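Long-range contacts in ribonuclease S-3 (Pyrus pyrifolia, PDB 1IQQ), which cleaves RNA as a T2-family ribonuclease of the pear pistil, where it is responsible for gametophytic self-incompatibility: residues Phe30-Leu35 with Ile66-Val71; Lys83-His88 with Asn100-Thr105. All blocks are in the same frame, centred on the assembly; numbering follows the deposited sequence.

Contact 1 of 2, residues Phe30-Leu35 with Ile66-Val71; sequences FTVHGL and IIWPNV
Val32 sets its CG1 methyl over one face of the Trp68 indole. With CG1 anti to the backbone N (chi1 175°), that methyl sits over the middle of the ring system, 3.5 Å from CG1 to the centroid of the six-membered ring, a CH-pi contact. The other branch, CG2, meets Ile67 CG2 at 3.7 Å. The backbones are tied directly: Val32 N donates to Ile67 O at 2.9 Å, almost straight, and thus takes up a carbonyl at the end of the helix. Thr31 packs beside this bond, its CB 3.3 Å from Ile67 O and its OG1 against the Pro69 ring; OG1 bonds to Gln11, and a water lies within hydrogen-bonding distance of Thr31 OG1, Val32 O and Pro69 O. A second water, in the plane of the indole at its edge, accepts from Trp68 NE1 (3.1 Å) and donates to His33 O. The backbone of the catalytic proton donor His33 is thereby linked to the Trp68 ring, while its CB points away from residues 66-71. Strand 30-38 pairs on its other flank with strand 3-10, a classic beta bulge placing His33 and Gly34 opposite Thr7, and helix 99-112 closes over Val32, Leu35 and Ile67.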
loop_
_atom_site.group_PDB
_atom_site.type_symbol
_atom_site.label_atom_id
_atom_site.label_comp_id
_atom_site.label_asym_id
_atom_site.label_seq_id
_atom_site.Cartn_x
_atom_site.Cartn_y
_atom_site.Cartn_z
ATOM N N PHE A 30 -6.883 -4.396 4.675
ATOM C CA PHE A 30 -5.799 -3.743 3.899
ATOM C C PHE A 30 -4.543 -3.754 4.779
ATOM O O PHE A 30 -4.612 -3.253 5.893
ATOM C CB PHE A 30 -6.182 -2.265 3.608
ATOM C CG PHE A 30 -7.010 -2.068 2.336
ATOM C CD1 PHE A 30 -8.409 -2.093 2.333
ATOM C CD2 PHE A 30 -6.357 -1.817 1.145
ATOM C CE1 PHE A 30 -9.136 -1.853 1.153
ATOM C CE2 PHE A 30 -7.046 -1.579 -0.031
ATOM C CZ PHE A 30 -8.429 -1.596 -0.018
ATOM N N THR A 31 -3.484 -4.339 4.265
ATOM C CA THR A 31 -2.189 -4.269 4.929
ATOM C C THR A 31 -1.196 -3.676 3.943
ATOM O O THR A 31 -1.489 -3.403 2.749
ATOM C CB THR A 31 -1.713 -5.639 5.459
ATOM O OG1 THR A 31 -1.813 -6.660 4.466
ATOM C CG2 THR A 31 -2.625 -6.018 6.677
ATOM N N VAL A 32 0.043 -3.424 4.386
ATOM C CA VAL A 32 0.967 -2.764 3.532
ATOM C C VAL A 32 1.530 -3.548 2.348
ATOM O O VAL A 32 1.808 -4.763 2.463
ATOM C CB VAL A 32 2.170 -2.249 4.426
ATOM C CG1 VAL A 32 3.307 -1.626 3.513
ATOM C CG2 VAL A 32 1.672 -1.228 5.488
ATOM N N HIS A 33 1.579 -2.897 1.167
ATOM C CA HIS A 33 2.246 -3.475 -0.007
ATOM C C HIS A 33 3.565 -2.775 -0.284
ATOM O O HIS A 33 4.503 -3.385 -0.800
ATOM C CB HIS A 33 1.365 -3.359 -1.244
ATOM C CG HIS A 33 1.999 -3.827 -2.517
ATOM N ND1 HIS A 33 2.055 -5.158 -2.887
ATOM C CD2 HIS A 33 2.608 -3.137 -3.507
ATOM C CE1 HIS A 33 2.672 -5.269 -4.051
ATOM N NE2 HIS A 33 3.018 -4.056 -4.453
ATOM N N GLY A 34 3.671 -1.481 -0.010
ATOM C CA GLY A 34 4.943 -0.837 -0.207
ATOM C C GLY A 34 4.976 0.579 0.308
ATOM O O GLY A 34 3.932 1.243 0.491
ATOM N N LEU A 35 6.195 1.084 0.494
ATOM C CA LEU A 35 6.442 2.519 0.767
ATOM C C LEU A 35 7.573 2.866 -0.208
ATOM O O LEU A 35 8.745 2.439 -0.019
ATOM C CB LEU A 35 6.856 2.802 2.188
ATOM C CG LEU A 35 6.670 4.197 2.917
ATOM C CD1 LEU A 35 7.836 4.632 3.864
ATOM C CD2 LEU A 35 5.973 5.287 2.087
ATOM N N ILE A 66 1.980 -8.554 11.200
ATOM C CA ILE A 66 0.601 -8.075 11.247
ATOM C C ILE A 66 0.305 -6.957 10.262
ATOM O O ILE A 66 -0.761 -6.990 9.630
ATOM C CB ILE A 66 0.234 -7.604 12.694
ATOM C CG1 ILE A 66 0.316 -8.810 13.631
ATOM C CG2 ILE A 66 -1.200 -6.923 12.759
ATOM C CD1 ILE A 66 0.327 -8.378 15.120
ATOM N N ILE A 67 1.257 -6.044 10.067
ATOM C CA ILE A 67 0.982 -4.822 9.275
ATOM C C ILE A 67 1.506 -4.983 7.876
ATOM O O ILE A 67 0.964 -4.333 6.936
ATOM C CB ILE A 67 1.683 -3.598 9.968
ATOM C CG1 ILE A 67 0.915 -3.258 11.249
ATOM C CG2 ILE A 67 1.718 -2.352 9.033
ATOM C CD1 ILE A 67 1.725 -2.338 12.138
ATOM N N TRP A 68 2.488 -5.823 7.669
ATOM C CA TRP A 68 3.106 -5.980 6.344
ATOM C C TRP A 68 3.439 -7.442 6.032
ATOM O O TRP A 68 4.547 -7.784 5.673
ATOM C CB TRP A 68 4.396 -5.142 6.227
ATOM C CG TRP A 68 4.874 -4.878 4.805
ATOM C CD1 TRP A 68 4.513 -5.543 3.663
ATOM C CD2 TRP A 68 5.776 -3.837 4.407
ATOM N NE1 TRP A 68 5.148 -4.943 2.545
ATOM C CE2 TRP A 68 5.921 -3.906 2.999
ATOM C CE3 TRP A 68 6.475 -2.844 5.122
ATOM C CZ2 TRP A 68 6.737 -3.014 2.295
ATOM C CZ3 TRP A 68 7.297 -1.937 4.434
ATOM C CH2 TRP A 68 7.412 -2.029 3.018
ATOM N N PRO A 69 2.430 -8.333 6.153
ATOM C CA PRO A 69 2.738 -9.749 5.824
ATOM C C PRO A 69 2.960 -9.994 4.335
ATOM O O PRO A 69 2.468 -9.270 3.487
ATOM C CB PRO A 69 1.452 -10.481 6.253
ATOM C CG PRO A 69 0.353 -9.376 6.033
ATOM C CD PRO A 69 1.036 -8.168 6.624
ATOM N N ASN A 70 3.719 -11.045 4.002
ATOM C CA ASN A 70 3.806 -11.574 2.635
ATOM C C ASN A 70 2.554 -12.470 2.655
ATOM O O ASN A 70 2.523 -13.533 3.298
ATOM C CB ASN A 70 5.065 -12.480 2.501
ATOM C CG ASN A 70 5.129 -13.174 1.192
ATOM O OD1 ASN A 70 4.123 -13.321 0.509
ATOM N ND2 ASN A 70 6.306 -13.682 0.853
ATOM N N VAL A 71 1.491 -12.005 2.006
ATOM C CA VAL A 71 0.231 -12.709 2.008
ATOM C C VAL A 71 0.249 -14.056 1.300
ATOM O O VAL A 71 -0.634 -14.886 1.567
ATOM C CB VAL A 71 -0.889 -11.818 1.378
ATOM C CG1 VAL A 71 -1.045 -10.570 2.214
ATOM C CG2 VAL A 71 -0.559 -11.468 -0.037
HETATM O O HOH W 1 0.662 -7.028 3.431
HETATM O O HOH W 2 5.125 -5.900 -0.409
#

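Contact 2 of 2, residues Lys83-His88 with Asn100-Thr105; sequences KEWMKH and NHYFET
Tyr102 reaches across from its helix to lie against the backbone and side chains of Glu84, Trp85 and His88. Its CG is anti to the backbone N (chi1 178°). At the near end, Tyr102 CB rests 3.7 Å from Trp85 CE3, and CD2 lies at the edge of the indole, in its plane. The two aromatic planes are inclined at 54°, with 5.8 Å between the centroids of the Trp85 six-membered ring and the Tyr102 ring, an oblique meeting. Further out, Tyr102 CE2 comes within 3.8 Å of Glu84 O, and the hydroxyl ends 3.7 Å from His88 CB. That hydroxyl is buried but well served: it probably bonds to Leu35 O, and a water donates to both Tyr102 OH (2.7 Å) and Glu84 OE1 (2.8 Å). Through this water Tyr102 is a second-shell neighbour of Glu84, which, like Lys87 and His88, is an active-site residue.

Phe103 contributes the third aromatic ring. Its CE2 approaches Trp85 CB at 4.2 Å, while one face carries Tyr102 CD2 over its centre, so the adjacent side chains of this helix pack on each other as well as on Trp85.

The short helical segments cross at 103° with axes 10.6 Å apart, with Tyr102, Trp85 and Phe103 making most of the contact between them. Helix 77-89 thus presents its catalytic residues beside strand 30-38, where His88 stacks on Trp36, while helix 99-112 packs against it and sends Phe103 against Leu60 and Leu64 of helix 58-67.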
loop_
_atom_site.group_PDB
_atom_site.type_symbol
_atom_site.label_atom_id
_atom_site.label_comp_id
_atom_site.label_asym_id
_atom_site.label_seq_id
_atom_site.Cartn_x
_atom_site.Cartn_y
_atom_site.Cartn_z
ATOM N N LYS A 83 13.910 -7.498 0.622
ATOM C CA LYS A 83 13.810 -6.923 -0.758
ATOM C C LYS A 83 13.097 -5.562 -0.769
ATOM O O LYS A 83 13.402 -4.731 -1.617
ATOM C CB LYS A 83 13.104 -7.871 -1.732
ATOM C CG LYS A 83 13.834 -9.254 -1.918
ATOM C CD LYS A 83 13.011 -10.096 -2.926
ATOM C CE LYS A 83 13.325 -11.586 -2.819
ATOM N NZ LYS A 83 12.268 -12.356 -2.027
ATOM N N GLU A 84 12.089 -5.405 0.089
ATOM C CA GLU A 84 11.409 -4.093 0.130
ATOM C C GLU A 84 12.377 -3.029 0.572
ATOM O O GLU A 84 12.364 -1.913 0.031
ATOM C CB GLU A 84 10.209 -4.147 1.116
ATOM C CG GLU A 84 9.111 -5.189 0.639
ATOM C CD GLU A 84 8.449 -4.842 -0.678
ATOM O OE1 GLU A 84 8.437 -3.664 -1.158
ATOM O OE2 GLU A 84 7.897 -5.813 -1.260
ATOM N N TRP A 85 13.200 -3.350 1.554
ATOM C CA TRP A 85 14.199 -2.394 1.966
ATOM C C TRP A 85 15.207 -2.162 0.841
ATOM O O TRP A 85 15.554 -1.034 0.527
ATOM C CB TRP A 85 14.901 -2.875 3.237
ATOM C CG TRP A 85 16.222 -2.187 3.459
ATOM C CD1 TRP A 85 17.461 -2.770 3.379
ATOM C CD2 TRP A 85 16.426 -0.811 3.734
ATOM N NE1 TRP A 85 18.442 -1.813 3.583
ATOM C CE2 TRP A 85 17.813 -0.604 3.813
ATOM C CE3 TRP A 85 15.557 0.276 3.933
ATOM C CZ2 TRP A 85 18.367 0.649 4.070
ATOM C CZ3 TRP A 85 16.086 1.498 4.190
ATOM C CH2 TRP A 85 17.509 1.689 4.254
ATOM N N MET A 86 15.770 -3.236 0.308
ATOM C CA MET A 86 16.798 -3.013 -0.715
ATOM C C MET A 86 16.323 -2.303 -1.960
ATOM O O MET A 86 17.063 -1.448 -2.527
ATOM C CB MET A 86 17.473 -4.345 -1.079
ATOM C CG MET A 86 18.406 -4.891 0.028
ATOM S SD MET A 86 19.600 -3.741 0.597
ATOM C CE MET A 86 20.728 -3.734 -0.844
ATOM N N LYS A 87 15.131 -2.664 -2.433
ATOM C CA LYS A 87 14.628 -2.030 -3.650
ATOM C C LYS A 87 14.049 -0.652 -3.465
ATOM O O LYS A 87 14.258 0.238 -4.292
ATOM C CB LYS A 87 13.561 -2.881 -4.303
ATOM C CG LYS A 87 13.124 -2.351 -5.637
ATOM C CD LYS A 87 12.172 -3.325 -6.363
ATOM C CE LYS A 87 11.618 -2.603 -7.573
ATOM N NZ LYS A 87 10.405 -3.211 -8.212
ATOM N N HIS A 88 13.320 -0.465 -2.376
ATOM C CA HIS A 88 12.652 0.852 -2.159
ATOM C C HIS A 88 13.131 1.701 -0.977
ATOM O O HIS A 88 13.459 2.871 -1.174
ATOM C CB HIS A 88 11.152 0.551 -2.016
ATOM C CG HIS A 88 10.569 -0.064 -3.245
ATOM N ND1 HIS A 88 10.423 0.654 -4.397
ATOM C CD2 HIS A 88 10.061 -1.305 -3.485
ATOM C CE1 HIS A 88 9.837 -0.105 -5.307
ATOM N NE2 HIS A 88 9.603 -1.295 -4.780
ATOM N N ASN A 100 15.842 -0.426 9.769
ATOM C CA ASN A 100 14.898 -0.460 10.890
ATOM C C ASN A 100 13.992 0.813 10.862
ATOM O O ASN A 100 12.745 0.717 11.063
ATOM C CB ASN A 100 15.676 -0.538 12.235
ATOM C CG ASN A 100 16.189 -1.918 12.486
ATOM O OD1 ASN A 100 15.435 -2.896 12.403
ATOM N ND2 ASN A 100 17.487 -2.024 12.794
ATOM N N HIS A 101 14.579 1.980 10.584
ATOM C CA HIS A 101 13.814 3.208 10.530
ATOM C C HIS A 101 12.781 3.160 9.421
ATOM O O HIS A 101 11.682 3.690 9.567
ATOM C CB HIS A 101 14.796 4.404 10.367
ATOM C CG HIS A 101 14.124 5.747 10.313
ATOM N ND1 HIS A 101 13.266 6.212 11.297
ATOM C CD2 HIS A 101 14.254 6.729 9.417
ATOM C CE1 HIS A 101 12.896 7.455 10.990
ATOM N NE2 HIS A 101 13.489 7.789 9.862
ATOM N N TYR A 102 13.128 2.515 8.316
ATOM C CA TYR A 102 12.159 2.370 7.225
ATOM C C TYR A 102 10.902 1.622 7.682
ATOM O O TYR A 102 9.755 2.094 7.460
ATOM C CB TYR A 102 12.817 1.553 6.091
ATOM C CG TYR A 102 11.964 1.261 4.905
ATOM C CD1 TYR A 102 11.324 2.315 4.200
ATOM C CD2 TYR A 102 11.818 -0.071 4.417
ATOM C CE1 TYR A 102 10.555 2.065 3.023
ATOM C CE2 TYR A 102 11.080 -0.326 3.288
ATOM C CZ TYR A 102 10.436 0.733 2.569
ATOM O OH TYR A 102 9.713 0.494 1.432
ATOM N N PHE A 103 11.061 0.492 8.329
ATOM C CA PHE A 103 9.924 -0.264 8.768
ATOM C C PHE A 103 9.225 0.422 9.934
ATOM O O PHE A 103 8.005 0.358 10.025
ATOM C CB PHE A 103 10.405 -1.678 9.098
ATOM C CG PHE A 103 10.765 -2.479 7.876
ATOM C CD1 PHE A 103 9.829 -2.753 6.863
ATOM C CD2 PHE A 103 12.087 -2.953 7.702
ATOM C CE1 PHE A 103 10.239 -3.449 5.728
ATOM C CE2 PHE A 103 12.471 -3.656 6.573
ATOM C CZ PHE A 103 11.544 -3.897 5.573
ATOM N N GLU A 104 9.991 1.042 10.833
ATOM C CA GLU A 104 9.324 1.790 11.931
ATOM C C GLU A 104 8.524 2.938 11.356
ATOM O O GLU A 104 7.460 3.269 11.883
ATOM C CB GLU A 104 10.401 2.327 12.891
ATOM C CG GLU A 104 11.053 1.236 13.714
ATOM C CD GLU A 104 12.416 1.637 14.281
ATOM O OE1 GLU A 104 12.856 2.805 14.083
ATOM O OE2 GLU A 104 13.045 0.732 14.916
ATOM N N THR A 105 9.002 3.556 10.279
ATOM C CA THR A 105 8.279 4.665 9.641
ATOM C C THR A 105 6.954 4.158 9.058
ATOM O O THR A 105 5.912 4.808 9.198
ATOM C CB THR A 105 9.107 5.255 8.536
ATOM O OG1 THR A 105 10.255 5.915 9.138
ATOM C CG2 THR A 105 8.260 6.293 7.730
HETATM O O HOH W 3 8.217 -1.039 -0.265
#

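How the contacts relate
Both contacts are buried, but contact 1 lies nearer the centre of the chain and joins a sheet strand to the end of a helix, whereas contact 2 sets helix against helix. A direct backbone bond and two waters supplement the apolar packing in contact 1, while contact 2 relies on aromatic side chains and one water. They share elements: helix 99-112 of contact 2 also touches Val32, Leu35 and Ile67, and helix 58-67, ending in contact 1, packs on Phe103. They meet at Leu35 O and Tyr102 OH, 2.6 Å apart, a probable hydrogen bond, and Trp68 packs on Phe103 and Glu84. The Glu84 and His33 side chains come within about 6 Å (nearest atoms), consistent with a shared active site.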